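Local atomic coordinates of uncharacterized protein (Bacillus cereus, PDB entry 5F2H), a protein that probably acts as a hydrolase, joining a helical N-terminal domain to a C-terminal domain of the alpha/beta hydrolase superfamily, although its substrate is unknown. Residues Asn142-Glu147 with Ala161-Ser165; Gly205-Ala209 with Lys293-Pro297; Ser26-Tyr30 with Leu54-Leu60; Leu13-Thr17 with Tyr32-Ala37; Lys183-Lys187 with Tyr216-Asp222. One frame throughout, in Å; residues are numbered along the deposited sequence.

From the N terminus, contact 4 closes the turn between helices 10-23 and 26-37, and contact 3 brings helix 26-37 back against helix 44-58. Because both use helix 26-37 their segments alternate, so the two cross and touch through Thr-17, tying three helices into one bundle. Contact 1 follows in series, its centre about 65 Å from that of contact 4, within the beta-alpha-beta unit 131-164 of the hydrolase domain. Contact 5 joins the helices flanking strand 202-207; contact 2 starts from the end of that strand, crosses contact 5 and spans 83 residues to the loop 293-297. Contact 1 touches both: Val-146 meets Tyr-296, and Ser-165 meets Glu-185.

Contact 1: residues Asn142-Glu147 with Ala161-Ser165; sequences NIAIVE and ALPQS
Helix 143-147 runs over strand 161-164 with their axes 9.0 Å apart at closest approach and their N-to-C directions at 142°. In register, the CA of Asn-142 lies 6.0 Å from that of Gln-164, and the CA of Ile-143 lies 6.3 Å from that of Leu-162. Asn-142, extended at phi/psi -170/-171, is the N-cap. Its p rotamer (chi1 55°) lets OD1 accept from Ile-145 N at 3.0 Å and 167°, while ND2 bonds to Asp-172 O. Leu-162, in the mt rotamer, points toward the helix: its CD1 lies 3.8 Å from Ile-143 CG2, 3.4 Å from Glu-147 CB and 4.4 Å from Val-146 CG1. Ile-143 is also mt, which brings its CD1 to 3.8 Å from Leu-162 O. Gln-164 is extended (tt), so that its OE1 reaches 3.3 Å from Asn-142 CB and 3.5 Å from Ile-143 N; no hydrogen bond joins the segments. Glu-147 begins its side chain tt and forms salt bridges beyond the contact, with Lys-151 and with Lys-122 of the second subunit. Strand 161-164 pairs antiparallel with a strand of that subunit, extending the sheet across the interface. A largely apolar helix-on-strand seam, edged by Gln-164, belongs here to a beta-alpha-beta crossover (strand 131-136, helix 143-150, strand 158-164) at the outermost strand, within this chain, of the parallel sheet of an alpha/beta hydrolase fold.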
# COMPACT_ATOMS: atom_id res chain seq x y z
N ASN B 142 0.75 -25.40 15.32
CA ASN B 142 -0.51 -24.70 15.31
C ASN B 142 -0.22 -23.26 15.02
O ASN B 142 0.92 -22.90 14.70
CB ASN B 142 -1.22 -24.90 16.64
CG ASN B 142 -0.37 -24.50 17.79
OD1 ASN B 142 0.31 -23.48 17.73
ND2 ASN B 142 -0.45 -25.25 18.89
N ILE B 143 -1.23 -22.42 15.15
CA ILE B 143 -1.05 -20.99 14.88
C ILE B 143 -0.15 -20.27 15.89
O ILE B 143 0.60 -19.37 15.52
CB ILE B 143 -2.40 -20.26 14.86
CG1 ILE B 143 -3.36 -20.96 13.90
CG2 ILE B 143 -2.19 -18.80 14.48
CD1 ILE B 143 -4.72 -20.34 13.85
N ALA B 144 -0.23 -20.63 17.17
CA ALA B 144 0.60 -19.94 18.15
C ALA B 144 2.08 -20.13 17.87
O ALA B 144 2.88 -19.20 17.95
CB ALA B 144 0.28 -20.42 19.54
N ILE B 145 2.44 -21.36 17.53
CA ILE B 145 3.82 -21.75 17.28
C ILE B 145 4.47 -21.22 16.01
O ILE B 145 5.67 -21.01 15.95
CB ILE B 145 3.92 -23.29 17.25
CG1 ILE B 145 3.59 -23.83 18.64
CG2 ILE B 145 5.30 -23.74 16.83
CD1 ILE B 145 3.54 -25.34 18.69
N VAL B 146 3.67 -21.01 14.98
CA VAL B 146 4.22 -20.55 13.72
C VAL B 146 4.15 -19.02 13.56
O VAL B 146 4.93 -18.43 12.85
CB VAL B 146 3.52 -21.29 12.55
CG1 VAL B 146 2.05 -20.91 12.48
CG2 VAL B 146 4.20 -20.99 11.22
N GLU B 147 3.24 -18.37 14.28
CA GLU B 147 3.10 -16.93 14.17
C GLU B 147 4.39 -16.14 14.42
O GLU B 147 4.77 -15.32 13.59
CB GLU B 147 1.95 -16.48 15.08
CG GLU B 147 1.71 -14.98 15.19
CD GLU B 147 0.54 -14.63 16.10
OE1 GLU B 147 -0.49 -15.33 16.10
OE2 GLU B 147 0.61 -13.60 16.80
N ALA B 161 -2.03 -14.38 6.91
CA ALA B 161 -3.03 -15.39 7.13
C ALA B 161 -2.29 -16.62 7.61
O ALA B 161 -1.32 -17.03 6.99
CB ALA B 161 -3.74 -15.70 5.84
N LEU B 162 -2.71 -17.16 8.74
CA LEU B 162 -2.08 -18.36 9.28
C LEU B 162 -3.16 -19.44 9.36
O LEU B 162 -4.00 -19.40 10.25
CB LEU B 162 -1.46 -18.11 10.65
CG LEU B 162 -0.34 -17.07 10.74
CD1 LEU B 162 0.15 -16.90 12.17
CD2 LEU B 162 0.83 -17.44 9.84
N PRO B 163 -3.15 -20.39 8.42
CA PRO B 163 -4.14 -21.46 8.43
C PRO B 163 -3.73 -22.59 9.35
O PRO B 163 -2.56 -22.80 9.56
CB PRO B 163 -4.15 -21.96 6.98
CG PRO B 163 -3.46 -20.89 6.18
CD PRO B 163 -2.43 -20.36 7.13
N GLN B 164 -4.71 -23.28 9.92
CA GLN B 164 -4.44 -24.38 10.80
C GLN B 164 -5.15 -25.61 10.23
O GLN B 164 -6.35 -25.56 9.88
CB GLN B 164 -4.95 -24.09 12.20
CG GLN B 164 -4.44 -25.05 13.26
CD GLN B 164 -4.97 -24.68 14.64
OE1 GLN B 164 -4.22 -24.23 15.51
NE2 GLN B 164 -6.27 -24.74 14.80
N SER B 165 -4.43 -26.73 10.16
CA SER B 165 -4.98 -27.96 9.62
C SER B 165 -6.04 -28.55 10.53
O SER B 165 -5.96 -28.44 11.74
CB SER B 165 -3.89 -28.99 9.40
OG SER B 165 -4.45 -30.23 8.97

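Contact 2: residues Gly205-Ala209 with Lys293-Pro297; sequences GGFSA and KHDYP
Strand 205-207 ends in a sharp turn at Ser-208 (phi/psi 52/-132), facing the irregular segment 293-297, where His-294 (-87/80) centres an inverse gamma turn. The CA of Ser-208 lies 8.8 Å from that of His-294, and the CA of Phe-207 8.6 Å from that of Tyr-296. The polar link is a single very short hydrogen bond, His-294 NE2 to Ser-208 OG, 2.5 Å, with Ser-208 in m and His-294 in t (chi2 -110°). Among aromatics, Phe-207 (t, chi2 79°) and Tyr-296 (m, chi2 76°) form an offset stack, centroids 4.5 Å apart and planes at 8°, while Phe-207 CZ lies 3.8 Å from His-294 CE1, the rings meeting obliquely (centroids 5.0 Å, planes at 38°). Tyr-296 OH bonds to Trp-150 NE1. The strained serine in a GxSxG sequence fits a nucleophile elbow. With Asp-263 touching His-294, the chemistry is consistent with a Ser-His-Asp triad, its histidine already hydrogen-bonded to the probable nucleophile.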
# COMPACT_ATOMS: atom_id res chain seq x y z
N GLY B 205 4.24 -18.93 2.20
CA GLY B 205 5.39 -19.45 2.90
C GLY B 205 4.98 -20.68 3.68
O GLY B 205 3.78 -20.91 3.95
N GLY B 206 5.97 -21.47 4.09
CA GLY B 206 5.71 -22.68 4.87
C GLY B 206 6.97 -23.24 5.50
O GLY B 206 8.08 -22.86 5.12
N PHE B 207 6.78 -24.17 6.43
CA PHE B 207 7.86 -24.82 7.16
C PHE B 207 7.60 -26.34 7.11
O PHE B 207 6.51 -26.79 7.49
CB PHE B 207 7.87 -24.23 8.60
CG PHE B 207 8.86 -24.87 9.51
CD1 PHE B 207 10.20 -24.52 9.45
CD2 PHE B 207 8.47 -25.83 10.40
CE1 PHE B 207 11.14 -25.16 10.23
CE2 PHE B 207 9.40 -26.45 11.23
CZ PHE B 207 10.74 -26.11 11.14
N SER B 208 8.57 -27.13 6.63
CA SER B 208 8.44 -28.61 6.50
C SER B 208 7.16 -28.97 5.74
O SER B 208 6.86 -28.35 4.72
CB SER B 208 8.44 -29.32 7.86
OG SER B 208 9.67 -29.17 8.52
N ALA B 209 6.38 -29.91 6.29
CA ALA B 209 5.13 -30.36 5.73
C ALA B 209 4.26 -29.21 5.37
O ALA B 209 3.39 -29.32 4.53
CB ALA B 209 4.37 -31.23 6.74
N LYS B 293 20.07 -26.67 12.22
CA LYS B 293 19.38 -27.96 12.12
C LYS B 293 17.96 -27.72 11.61
O LYS B 293 17.75 -26.79 10.83
CB LYS B 293 19.39 -28.72 13.46
CG LYS B 293 20.78 -29.11 13.96
CD LYS B 293 20.74 -30.02 15.18
CE LYS B 293 20.16 -29.38 16.44
NZ LYS B 293 21.00 -28.26 16.95
N HIS B 294 16.99 -28.51 12.05
CA HIS B 294 15.60 -28.37 11.60
C HIS B 294 14.88 -27.35 12.47
O HIS B 294 14.08 -27.67 13.37
CB HIS B 294 14.92 -29.72 11.59
CG HIS B 294 13.57 -29.72 10.96
ND1 HIS B 294 12.41 -29.89 11.69
CD2 HIS B 294 13.18 -29.60 9.67
CE1 HIS B 294 11.37 -29.89 10.87
NE2 HIS B 294 11.82 -29.73 9.64
N ASP B 295 15.15 -26.10 12.13
CA ASP B 295 14.63 -24.97 12.83
C ASP B 295 14.86 -23.76 11.95
O ASP B 295 15.59 -23.86 10.99
CB ASP B 295 15.47 -24.82 14.11
CG ASP B 295 15.08 -23.64 14.92
OD1 ASP B 295 13.95 -23.15 14.76
OD2 ASP B 295 15.94 -23.19 15.72
N TYR B 296 14.26 -22.63 12.28
CA TYR B 296 14.45 -21.42 11.51
C TYR B 296 15.75 -20.75 11.96
O TYR B 296 16.16 -20.89 13.12
CB TYR B 296 13.35 -20.43 11.78
CG TYR B 296 11.95 -20.86 11.46
CD1 TYR B 296 11.27 -21.72 12.28
CD2 TYR B 296 11.24 -20.23 10.46
CE1 TYR B 296 9.94 -22.01 12.07
CE2 TYR B 296 9.91 -20.51 10.23
CZ TYR B 296 9.27 -21.39 11.04
OH TYR B 296 7.95 -21.68 10.80
N PRO B 297 16.42 -20.02 11.05
CA PRO B 297 17.66 -19.32 11.43
C PRO B 297 17.31 -18.24 12.43
O PRO B 297 16.19 -17.71 12.40
CB PRO B 297 18.16 -18.71 10.13
CG PRO B 297 16.96 -18.69 9.23
CD PRO B 297 16.07 -19.81 9.64

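Contact 3: residues Ser26-Tyr30 with Leu54-Leu60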
# COMPACT_ATOMS: atom_id res chain seq x y z
N SER B 26 -3.77 39.87 -33.44
CA SER B 26 -4.95 39.37 -32.74
C SER B 26 -5.80 38.58 -33.73
O SER B 26 -6.64 37.77 -33.35
CB SER B 26 -5.78 40.53 -32.24
OG SER B 26 -4.98 41.41 -31.47
N LEU B 27 -5.61 38.88 -35.01
CA LEU B 27 -6.34 38.21 -36.08
C LEU B 27 -5.88 36.77 -36.24
O LEU B 27 -6.69 35.84 -36.33
CB LEU B 27 -6.12 38.96 -37.39
CG LEU B 27 -6.82 38.38 -38.61
CD1 LEU B 27 -8.32 38.26 -38.38
CD2 LEU B 27 -6.51 39.24 -39.83
N GLU B 28 -4.57 36.59 -36.23
CA GLU B 28 -3.96 35.29 -36.40
C GLU B 28 -4.26 34.41 -35.21
O GLU B 28 -4.56 33.22 -35.37
CB GLU B 28 -2.44 35.42 -36.62
CG GLU B 28 -2.04 36.20 -37.87
CD GLU B 28 -2.44 37.67 -37.82
OE1 GLU B 28 -2.80 38.17 -36.73
OE2 GLU B 28 -2.38 38.34 -38.87
N ALA B 29 -4.20 35.01 -34.03
CA ALA B 29 -4.47 34.29 -32.80
C ALA B 29 -5.93 33.83 -32.78
O ALA B 29 -6.23 32.75 -32.27
CB ALA B 29 -4.16 35.17 -31.59
N TYR B 30 -6.82 34.67 -33.31
CA TYR B 30 -8.25 34.34 -33.40
C TYR B 30 -8.38 33.16 -34.35
O TYR B 30 -9.07 32.17 -34.07
CB TYR B 30 -9.06 35.54 -33.92
CG TYR B 30 -10.47 35.17 -34.28
CD1 TYR B 30 -11.48 35.24 -33.34
CD2 TYR B 30 -10.78 34.69 -35.55
CE1 TYR B 30 -12.77 34.85 -33.65
CE2 TYR B 30 -12.07 34.31 -35.87
CZ TYR B 30 -13.05 34.39 -34.92
OH TYR B 30 -14.33 34.02 -35.24
N LEU B 54 -10.68 38.12 -28.96
CA LEU B 54 -9.74 38.20 -30.10
C LEU B 54 -10.43 38.74 -31.35
O LEU B 54 -9.86 39.57 -32.08
CB LEU B 54 -9.07 36.87 -30.34
CG LEU B 54 -8.18 36.42 -29.17
CD1 LEU B 54 -7.61 35.03 -29.37
CD2 LEU B 54 -7.05 37.42 -28.93
N ALA B 55 -11.69 38.36 -31.52
CA ALA B 55 -12.47 38.82 -32.66
C ALA B 55 -12.58 40.32 -32.61
O ALA B 55 -12.21 41.01 -33.56
CB ALA B 55 -13.85 38.19 -32.67
N SER B 56 -13.08 40.81 -31.47
CA SER B 56 -13.27 42.25 -31.27
C SER B 56 -11.97 43.01 -31.41
O SER B 56 -11.90 44.02 -32.09
CB SER B 56 -13.91 42.54 -29.93
OG SER B 56 -14.14 43.93 -29.78
N ALA B 57 -10.91 42.49 -30.81
CA ALA B 57 -9.61 43.15 -30.91
C ALA B 57 -9.15 43.23 -32.36
O ALA B 57 -8.76 44.29 -32.84
CB ALA B 57 -8.59 42.40 -30.08
N ALA B 58 -9.21 42.10 -33.07
CA ALA B 58 -8.81 42.07 -34.47
C ALA B 58 -9.61 43.01 -35.39
O ALA B 58 -9.14 43.39 -36.46
CB ALA B 58 -8.89 40.64 -35.01
N GLY B 59 -10.83 43.35 -34.99
CA GLY B 59 -11.67 44.24 -35.78
C GLY B 59 -12.86 43.53 -36.37
O GLY B 59 -13.59 44.11 -37.16
N LEU B 60 -13.04 42.26 -36.02
CA LEU B 60 -14.15 41.45 -36.53
C LEU B 60 -15.27 41.60 -35.54
O LEU B 60 -15.60 40.69 -34.78
CB LEU B 60 -13.73 39.99 -36.59
CG LEU B 60 -12.51 39.70 -37.44
CD1 LEU B 60 -12.22 38.20 -37.39
CD2 LEU B 60 -12.79 40.16 -38.85
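Segments 26-30 and 54-58 are helical and run nearly antiparallel, their N-to-C directions at 151° (signed crossing angle -151°) and their axes 8.3 Å apart at closest approach. The backbones come closest where the CA atoms of Leu-27 and Ala-58 are 4.9 Å apart; those of Tyr-30 and Leu-54 are 5.3 Å apart. The second helix ends in a Schellman motif: Leu-60 N donates to Ala-55 O at 2.9 Å and Gly-59 N weakly to Ser-56 O at 3.2 Å. Gly-59 has phi/psi 111/6, where a CB would collide with the preceding carbonyl oxygen.

This turn brings Leu-60 back over the first helix, its CD1 4.0 Å from Leu-27 CD1 and 4.2 Å from Tyr-30 CE2, above one face of the tyrosine ring. Tyr-30 also puts CE1 3.6 Å from Ala-55 CB and CB 3.8 Å from Leu-54 CB. Leu-54 reaches on with CD1 4.1 Å from Ala-29 CB, and it also touches Thr-17 and Tyr-21 of helix 10-23. At the tight end, Ala-58 CB lies 3.7 Å from Leu-27 CA and Ser-26 CB lies 3.9 Å from Ala-58 N. Antiparallel helix pairing of this kind is consistent with the assignment of the N-terminal domain to the TPR clan. No hydrogen bond crosses between the segments, so the pairing rests on van der Waals contact, with the alanines small enough to allow the close helix approach.

Contact 4: residues Leu13-Thr17 with Tyr32-Ala37; sequences LLNET and YIMEHA
Two helical segments, 13-17 and 32-37, run antiparallel at 160° with axes 10.1 Å apart at closest approach. The CA of Thr-17 lies 6.0 Å from that of Ile-33, and the CA of Leu-13 lies 6.9 Å from that of Ala-37. Leu-13 (t, p) is a knob in the hole formed by Tyr-32, Ile-33, His-36 and Ala-37: its CD1 is 3.6 Å from His-36 CB, 4.2 Å from Ile-33 CG1 and 4.2 Å from Tyr-32 CE1, its CD2 3.7 Å from Ala-37 CA. Tyr-32 is t (chi1 -177°, chi2 -87°). Glu-16, in m, places CB 3.6 Å from Tyr-32 OH. Thr-17, also m, packs CG2 3.7 Å from Ile-33 CB and OG1 3.9 Å from Tyr-32 CD1; that OG1 donates a very short 2.5 Å hydrogen bond to Leu-13 O. Likewise His-36 ND1 donates to Tyr-32 O at 2.9 Å. Phe-50 of helix 44-58 packs on Ile-33, and the antiparallel pair is consistent with a TPR-like helical hairpin. No hydrogen bond crosses, so van der Waals packing, mostly apolar, joins the two.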
# COMPACT_ATOMS: atom_id res chain seq x y z
N LEU B 13 -3.77 24.73 -25.50
CA LEU B 13 -4.51 25.57 -26.39
C LEU B 13 -4.41 27.02 -25.91
O LEU B 13 -3.95 27.89 -26.65
CB LEU B 13 -5.99 25.16 -26.42
CG LEU B 13 -6.86 26.11 -27.26
CD1 LEU B 13 -6.47 26.09 -28.74
CD2 LEU B 13 -8.32 25.75 -27.10
N LEU B 14 -4.81 27.28 -24.66
CA LEU B 14 -4.76 28.65 -24.13
C LEU B 14 -3.39 29.31 -24.20
O LEU B 14 -3.28 30.47 -24.61
CB LEU B 14 -5.35 28.73 -22.71
CG LEU B 14 -6.84 28.34 -22.59
CD1 LEU B 14 -7.27 28.37 -21.15
CD2 LEU B 14 -7.76 29.24 -23.39
N ASN B 15 -2.33 28.58 -23.84
CA ASN B 15 -0.98 29.16 -23.89
C ASN B 15 -0.54 29.50 -25.30
O ASN B 15 -0.04 30.60 -25.55
CB ASN B 15 0.05 28.28 -23.19
CG ASN B 15 -0.12 28.27 -21.68
OD1 ASN B 15 -0.69 29.18 -21.10
ND2 ASN B 15 0.44 27.27 -21.04
N GLU B 16 -0.71 28.57 -26.23
CA GLU B 16 -0.31 28.86 -27.61
C GLU B 16 -1.12 29.97 -28.22
O GLU B 16 -0.60 30.78 -28.98
CB GLU B 16 -0.35 27.62 -28.51
CG GLU B 16 0.86 26.74 -28.35
CD GLU B 16 2.09 27.37 -28.99
OE1 GLU B 16 2.08 28.61 -29.21
OE2 GLU B 16 3.06 26.64 -29.31
N THR B 17 -2.39 30.03 -27.87
CA THR B 17 -3.22 31.06 -28.44
C THR B 17 -2.62 32.40 -28.02
O THR B 17 -2.38 33.25 -28.87
CB THR B 17 -4.66 30.94 -27.97
OG1 THR B 17 -5.07 29.57 -28.05
CG2 THR B 17 -5.56 31.81 -28.81
N TYR B 32 -6.10 31.08 -34.97
CA TYR B 32 -5.49 29.90 -34.35
C TYR B 32 -6.45 29.12 -33.48
O TYR B 32 -6.67 27.92 -33.67
CB TYR B 32 -4.24 30.26 -33.52
CG TYR B 32 -3.53 29.03 -32.91
CD1 TYR B 32 -3.92 28.50 -31.67
CD2 TYR B 32 -2.48 28.41 -33.57
CE1 TYR B 32 -3.27 27.40 -31.12
CE2 TYR B 32 -1.84 27.31 -33.03
CZ TYR B 32 -2.24 26.80 -31.81
OH TYR B 32 -1.61 25.69 -31.28
N ILE B 33 -7.03 29.82 -32.50
CA ILE B 33 -7.96 29.18 -31.58
C ILE B 33 -9.18 28.61 -32.28
O ILE B 33 -9.72 27.60 -31.82
CB ILE B 33 -8.39 30.14 -30.45
CG1 ILE B 33 -9.08 29.37 -29.32
CG2 ILE B 33 -9.27 31.26 -30.99
CD1 ILE B 33 -9.38 30.22 -28.10
N MSE B 34 -9.63 29.24 -33.37
CA MSE B 34 -10.80 28.74 -34.10
C MSE B 34 -10.54 27.32 -34.52
O MSE B 34 -11.35 26.44 -34.21
CB MSE B 34 -11.16 29.61 -35.32
CG MSE B 34 -11.64 31.03 -34.98
SE MSE B 34 -13.27 31.00 -33.84
CE MSE B 34 -14.55 30.24 -35.12
N GLU B 35 -9.39 27.07 -35.15
CA GLU B 35 -8.97 25.76 -35.64
C GLU B 35 -8.62 24.69 -34.59
O GLU B 35 -8.90 23.50 -34.75
CB GLU B 35 -7.74 25.92 -36.58
CG GLU B 35 -7.15 24.60 -37.09
CD GLU B 35 -5.90 24.73 -37.96
OE1 GLU B 35 -5.77 25.71 -38.73
OE2 GLU B 35 -5.06 23.80 -37.92
N HIS B 36 -7.99 25.11 -33.51
CA HIS B 36 -7.57 24.15 -32.51
C HIS B 36 -8.48 23.92 -31.32
O HIS B 36 -8.34 22.93 -30.62
CB HIS B 36 -6.18 24.56 -32.04
CG HIS B 36 -5.17 24.57 -33.14
ND1 HIS B 36 -4.89 25.69 -33.88
CD2 HIS B 36 -4.40 23.57 -33.65
CE1 HIS B 36 -3.98 25.40 -34.80
NE2 HIS B 36 -3.67 24.12 -34.67
N ALA B 37 -9.44 24.82 -31.10
CA ALA B 37 -10.35 24.68 -29.96
C ALA B 37 -11.26 23.47 -30.10
O ALA B 37 -11.62 22.86 -29.10
CB ALA B 37 -11.20 25.94 -29.80

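Contact 5: residues Lys183-Lys187 with Tyr216-Asp222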
# COMPACT_ATOMS: atom_id res chain seq x y z
N LYS B 183 -4.61 -29.28 0.78
CA LYS B 183 -4.75 -28.49 -0.42
C LYS B 183 -6.14 -27.89 -0.49
O LYS B 183 -6.30 -26.75 -0.89
CB LYS B 183 -4.57 -29.37 -1.65
CG LYS B 183 -4.67 -28.63 -2.98
CD LYS B 183 -4.75 -29.59 -4.15
CE LYS B 183 -6.04 -30.40 -4.07
NZ LYS B 183 -6.21 -31.33 -5.22
N GLU B 184 -7.15 -28.70 -0.14
CA GLU B 184 -8.55 -28.26 -0.17
C GLU B 184 -8.78 -27.10 0.74
O GLU B 184 -9.26 -26.07 0.31
CB GLU B 184 -9.51 -29.38 0.23
CG GLU B 184 -9.48 -30.58 -0.69
CD GLU B 184 -10.33 -31.72 -0.18
OE1 GLU B 184 -11.10 -31.50 0.79
OE2 GLU B 184 -10.22 -32.83 -0.74
N GLU B 185 -8.43 -27.28 2.01
CA GLU B 185 -8.57 -26.24 3.03
C GLU B 185 -7.85 -24.99 2.58
O GLU B 185 -8.44 -23.93 2.52
CB GLU B 185 -8.02 -26.69 4.38
CG GLU B 185 -8.79 -27.87 4.95
CD GLU B 185 -8.22 -28.38 6.26
OE1 GLU B 185 -7.47 -27.61 6.94
OE2 GLU B 185 -8.55 -29.54 6.61
N LEU B 186 -6.59 -25.14 2.18
CA LEU B 186 -5.81 -24.02 1.72
C LEU B 186 -6.54 -23.24 0.64
O LEU B 186 -6.45 -22.02 0.57
CB LEU B 186 -4.42 -24.44 1.23
CG LEU B 186 -3.54 -23.24 0.81
CD1 LEU B 186 -3.54 -22.12 1.86
CD2 LEU B 186 -2.10 -23.62 0.48
N LYS B 187 -7.30 -23.94 -0.20
CA LYS B 187 -8.06 -23.31 -1.27
C LYS B 187 -9.25 -22.58 -0.67
O LYS B 187 -9.51 -21.44 -1.00
CB LYS B 187 -8.52 -24.36 -2.26
CG LYS B 187 -9.24 -23.81 -3.47
CD LYS B 187 -9.58 -24.99 -4.37
CE LYS B 187 -9.90 -24.54 -5.77
NZ LYS B 187 -10.21 -25.71 -6.65
N TYR B 216 2.14 -28.22 -3.20
CA TYR B 216 1.17 -29.06 -3.88
C TYR B 216 0.03 -28.20 -4.40
O TYR B 216 -0.29 -28.23 -5.58
CB TYR B 216 0.65 -30.12 -2.91
CG TYR B 216 -0.25 -31.15 -3.53
CD1 TYR B 216 0.27 -32.11 -4.37
CD2 TYR B 216 -1.57 -31.27 -3.14
CE1 TYR B 216 -0.53 -33.11 -4.90
CE2 TYR B 216 -2.38 -32.28 -3.65
CZ TYR B 216 -1.85 -33.19 -4.54
OH TYR B 216 -2.63 -34.19 -5.08
N THR B 217 -0.49 -27.35 -3.54
CA THR B 217 -1.59 -26.45 -3.89
C THR B 217 -1.27 -25.56 -5.09
O THR B 217 -2.05 -25.47 -6.03
CB THR B 217 -1.99 -25.59 -2.66
OG1 THR B 217 -2.39 -26.47 -1.60
CG2 THR B 217 -3.14 -24.69 -2.98
N ILE B 218 -0.13 -24.89 -5.03
CA ILE B 218 0.28 -24.02 -6.12
C ILE B 218 0.28 -24.73 -7.46
O ILE B 218 -0.24 -24.20 -8.43
CB ILE B 218 1.73 -23.55 -5.96
CG1 ILE B 218 1.85 -22.59 -4.77
CG2 ILE B 218 2.20 -22.83 -7.22
CD1 ILE B 218 3.28 -22.11 -4.51
N LEU B 219 0.88 -25.91 -7.49
CA LEU B 219 1.00 -26.70 -8.70
C LEU B 219 -0.32 -27.17 -9.29
O LEU B 219 -0.40 -27.39 -10.49
CB LEU B 219 1.97 -27.86 -8.50
CG LEU B 219 3.38 -27.42 -8.10
CD1 LEU B 219 4.28 -28.64 -7.94
CD2 LEU B 219 3.99 -26.43 -9.08
N HIS B 220 -1.34 -27.35 -8.45
CA HIS B 220 -2.66 -27.74 -8.93
C HIS B 220 -3.47 -26.48 -9.23
O HIS B 220 -4.69 -26.53 -9.39
CB HIS B 220 -3.38 -28.62 -7.93
CG HIS B 220 -2.84 -30.00 -7.87
ND1 HIS B 220 -3.43 -31.05 -8.54
CD2 HIS B 220 -1.73 -30.50 -7.29
CE1 HIS B 220 -2.73 -32.15 -8.34
NE2 HIS B 220 -1.69 -31.84 -7.58
N LYS B 221 -2.75 -25.37 -9.37
CA LYS B 221 -3.32 -24.06 -9.66
C LYS B 221 -4.54 -23.75 -8.80
O LYS B 221 -5.49 -23.11 -9.24
CB LYS B 221 -3.61 -23.90 -11.16
CG LYS B 221 -2.37 -24.03 -12.05
CD LYS B 221 -2.51 -23.55 -13.49
CE LYS B 221 -3.59 -24.24 -14.30
NZ LYS B 221 -3.30 -25.68 -14.56
N ASP B 222 -4.52 -24.23 -7.56
CA ASP B 222 -5.62 -24.00 -6.64
C ASP B 222 -5.46 -22.67 -5.95
O ASP B 222 -6.33 -22.25 -5.20
CB ASP B 222 -5.74 -25.14 -5.63
CG ASP B 222 -6.34 -26.40 -6.23
OD1 ASP B 222 -6.98 -26.31 -7.31
OD2 ASP B 222 -6.26 -27.46 -5.58
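Asp-222 is the acidic centre of this contact, with two lysines converging on its carboxylate. Lys-187 NZ lies 3.4 Å from Asp-222 OD1, a salt bridge with a weak hydrogen bond. Lys-183 NZ makes a long salt bridge to Asp-222 OD2 at 3.9 Å and also bonds weakly to Gln-180 OE1. The Lys-183 stem is pressed against the other segment, its CD 3.0 Å from Asp-222 OD2 and 3.6 Å from Tyr-216 CE2. Although Asp-222 OD1 is 3.1 Å from His-220 O, both are acceptors and no bond forms.

Helices 179-195 and 209-219 precede and follow strand 202-207, and Leu-186 and Ile-218 both pack on its Ile-204, as expected of helices layered on the central sheet of an alpha/beta hydrolase fold. The second helix is closed by a Schellman motif whose C-prime residue is Lys-221 (phi 46°): Asp-222 N donates to Thr-217 O at 3.2 Å and Lys-221 N to Ile-218 O at 2.9 Å, and this turn carries Asp-222 toward the lysines.

Thr-217 OG1 lies 3.3 Å from Lys-183 CA and 3.5 Å from Leu-186 CD2, but its hydrogen bond goes to Val-213 O. Tyr-216 OH is bonded to Gln-180 NE2, and Glu-185 OE2 to Ser-166 OG.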